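Local atomic coordinates of beta-N-acetylhexosaminidase (Bacteroides fragilis, PDB entry 4PYS), a protein that probably hydrolyses terminal beta-linked N-acetylhexosamine residues from glycoconjugates, as a member of glycosyl hydrolase family 20. Residues A[392-395]-A[400-403]. Residues are numbered along the deposited sequence; the frame is centred on the assembly and turned at random.
Sequences NFPL and GYTQ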
ATOM      1  N   ASN A 392       8.334 -10.196   0.669  1.00 19.30           N
ATOM      2  CA  ASN A 392       9.498 -10.530   1.480  1.00 21.13           C
ATOM      3  C   ASN A 392       9.856 -12.019   1.415  1.00 23.09           C
ATOM      4  O   ASN A 392      10.979 -12.408   1.756  1.00 25.81           O
ATOM      5  CB  ASN A 392       9.300 -10.083   2.942  1.00 23.77           C
ATOM      6  CG  ASN A 392       7.960 -10.501   3.494  1.00 23.96           C
ATOM      7  OD1 ASN A 392       6.914 -10.047   3.018  1.00 24.12           O
ATOM      8  ND2 ASN A 392       7.974 -11.359   4.515  1.00 24.81           N
ATOM      9  N   PHE A 393       8.919 -12.862   0.988  1.00 23.30           N
ATOM     10  CA  PHE A 393       9.255 -14.274   0.793  1.00 21.11           C
ATOM     11  C   PHE A 393      10.170 -14.302  -0.425  1.00 21.41           C
ATOM     12  O   PHE A 393       9.782 -13.833  -1.500  1.00 25.26           O
ATOM     13  CB  PHE A 393       8.012 -15.120   0.479  1.00 20.71           C
ATOM     14  CG  PHE A 393       7.103 -15.366   1.665  1.00 23.55           C
ATOM     15  CD1 PHE A 393       7.194 -14.591   2.818  1.00 23.39           C
ATOM     16  CD2 PHE A 393       6.148 -16.377   1.612  1.00 26.36           C
ATOM     17  CE1 PHE A 393       6.341 -14.826   3.909  1.00 26.86           C
ATOM     18  CE2 PHE A 393       5.296 -16.622   2.691  1.00 24.11           C
ATOM     19  CZ  PHE A 393       5.395 -15.844   3.844  1.00 25.75           C
ATOM     20  N   PRO A 394      11.386 -14.827  -0.266  1.00 23.34           N
ATOM     21  CA  PRO A 394      12.319 -14.864  -1.399  1.00 28.11           C
ATOM     22  C   PRO A 394      11.970 -16.011  -2.344  1.00 30.72           C
ATOM     23  O   PRO A 394      11.038 -16.751  -2.054  1.00 27.46           O
ATOM     24  CB  PRO A 394      13.669 -15.107  -0.725  1.00 28.83           C
ATOM     25  CG  PRO A 394      13.333 -15.862   0.544  1.00 31.88           C
ATOM     26  CD  PRO A 394      11.995 -15.313   0.989  1.00 22.41           C
ATOM     27  N   LEU A 395      12.680 -16.145  -3.461  1.00 27.35           N
ATOM     28  CA  LEU A 395      12.419 -17.254  -4.383  1.00 28.14           C
ATOM     29  C   LEU A 395      13.119 -18.543  -3.952  1.00 31.22           C
ATOM     30  O   LEU A 395      12.724 -19.638  -4.371  1.00 27.83           O
ATOM     31  CB  LEU A 395      12.832 -16.896  -5.811  1.00 24.72           C
ATOM     32  CG  LEU A 395      11.794 -16.216  -6.702  1.00 27.00           C
ATOM     33  CD1 LEU A 395      11.543 -14.761  -6.275  1.00 23.86           C
ATOM     34  CD2 LEU A 395      12.241 -16.303  -8.155  1.00 24.87           C
ATOM     35  N   GLY A 400      15.538 -16.721   7.953  1.00 38.49           N
ATOM     36  CA  GLY A 400      14.331 -17.255   8.563  1.00 38.91           C
ATOM     37  C   GLY A 400      13.298 -17.776   7.575  1.00 40.74           C
ATOM     38  O   GLY A 400      12.331 -18.430   7.973  1.00 35.17           O
ATOM     39  N   TYR A 401      13.490 -17.486   6.292  1.00 33.32           N
ATOM     40  CA  TYR A 401      12.586 -17.992   5.263  1.00 31.01           C
ATOM     41  C   TYR A 401      13.053 -19.356   4.733  1.00 38.40           C
ATOM     42  O   TYR A 401      14.027 -19.443   3.980  1.00 37.56           O
ATOM     43  CB  TYR A 401      12.456 -16.971   4.122  1.00 26.92           C
ATOM     44  CG  TYR A 401      11.932 -15.631   4.581  1.00 30.84           C
ATOM     45  CD1 TYR A 401      10.572 -15.381   4.628  1.00 30.12           C
ATOM     46  CD2 TYR A 401      12.802 -14.618   4.979  1.00 31.82           C
ATOM     47  CE1 TYR A 401      10.086 -14.161   5.050  1.00 28.60           C
ATOM     48  CE2 TYR A 401      12.328 -13.395   5.409  1.00 30.53           C
ATOM     49  CZ  TYR A 401      10.970 -13.175   5.451  1.00 25.42           C
ATOM     50  OH  TYR A 401      10.484 -11.956   5.874  1.00 27.29           O
ATOM     51  N   THR A 402      12.371 -20.422   5.144  1.00 34.83           N
ATOM     52  CA  THR A 402      12.666 -21.757   4.620  1.00 35.41           C
ATOM     53  C   THR A 402      11.936 -21.935   3.296  1.00 35.63           C
ATOM     54  O   THR A 402      11.294 -21.010   2.811  1.00 32.59           O
ATOM     55  CB  THR A 402      12.205 -22.874   5.576  1.00 42.08           C
ATOM     56  OG1 THR A 402      10.777 -22.838   5.707  1.00 45.49           O
ATOM     57  CG2 THR A 402      12.837 -22.706   6.943  1.00 42.44           C
ATOM     58  N   GLN A 403      12.030 -23.129   2.720  1.00 37.42           N
ATOM     59  CA  GLN A 403      11.334 -23.439   1.471  1.00 37.47           C
ATOM     60  C   GLN A 403       9.843 -23.111   1.540  1.00 35.57           C
ATOM     61  O   GLN A 403       9.243 -22.660   0.559  1.00 34.19           O
ATOM     62  CB  GLN A 403      11.521 -24.920   1.140  1.00 45.72           C
ATOM     63  CG  GLN A 403      10.939 -25.310  -0.201  1.00 56.16           C
ATOM     64  CD  GLN A 403      11.600 -24.568  -1.350  1.00 63.28           C
ATOM     65  OE1 GLN A 403      12.816 -24.361  -1.352  1.00 72.74           O
ATOM     66  NE2 GLN A 403      10.803 -24.162  -2.333  1.00 61.57           N
TER
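Y401 reaches across to N392, F393 and P394 with its whole side chain, and the three residues follow one another along it, from the hydroxyl to CB. At the far end, ND2 of N392 donates a hydrogen bond to OH of Y401. The N-to-O distance is 2.9 Å and the N-H...O angle is 164°. The hydroxyl oxygen lies close to the amide plane of N392, while the amide and the phenol ring are steeply inclined to each other. CG of N392 sits between its backbone N and carbonyl carbon (chi1 48°), which swings the amide over to the phenol end. The backbone O of N392 lies 3.7 Å above the plane of the Y401 ring, over one face and offset toward the rim.

F393 packs against the phenol ring at a slant. Its CD1 is 3.7 Å from CE1 of Y401. The two ring planes are inclined at 56° and their centroids are 5.8 Å apart, an oblique pair. Nearer the root of the tyrosine, CD of P394 packs 3.6 Å from CB of Y401 and equally close to CG. All four residues are buried.

Further bonds hold both sides of the contact. OD1 of N392 accepts a weak hydrogen bond from the backbone N of W436, and its ND2 also binds a glycerol, probably from the crystallisation liquor. The backbone O of F393 accepts a hydrogen bond from NH1 of R453, and the backbone N of G400, just before Y401, donates one to OD2 of D439.

Both segments belong to the long loop between helices 386-389 and 409-415. The loop turns back on itself here, and the Y401 side chain bridges its two limbs within the family 20 catalytic domain, a TIM barrel. The loop follows barrel strand 381-383, and the glycerol on N392 is consistent with a nearby pocket.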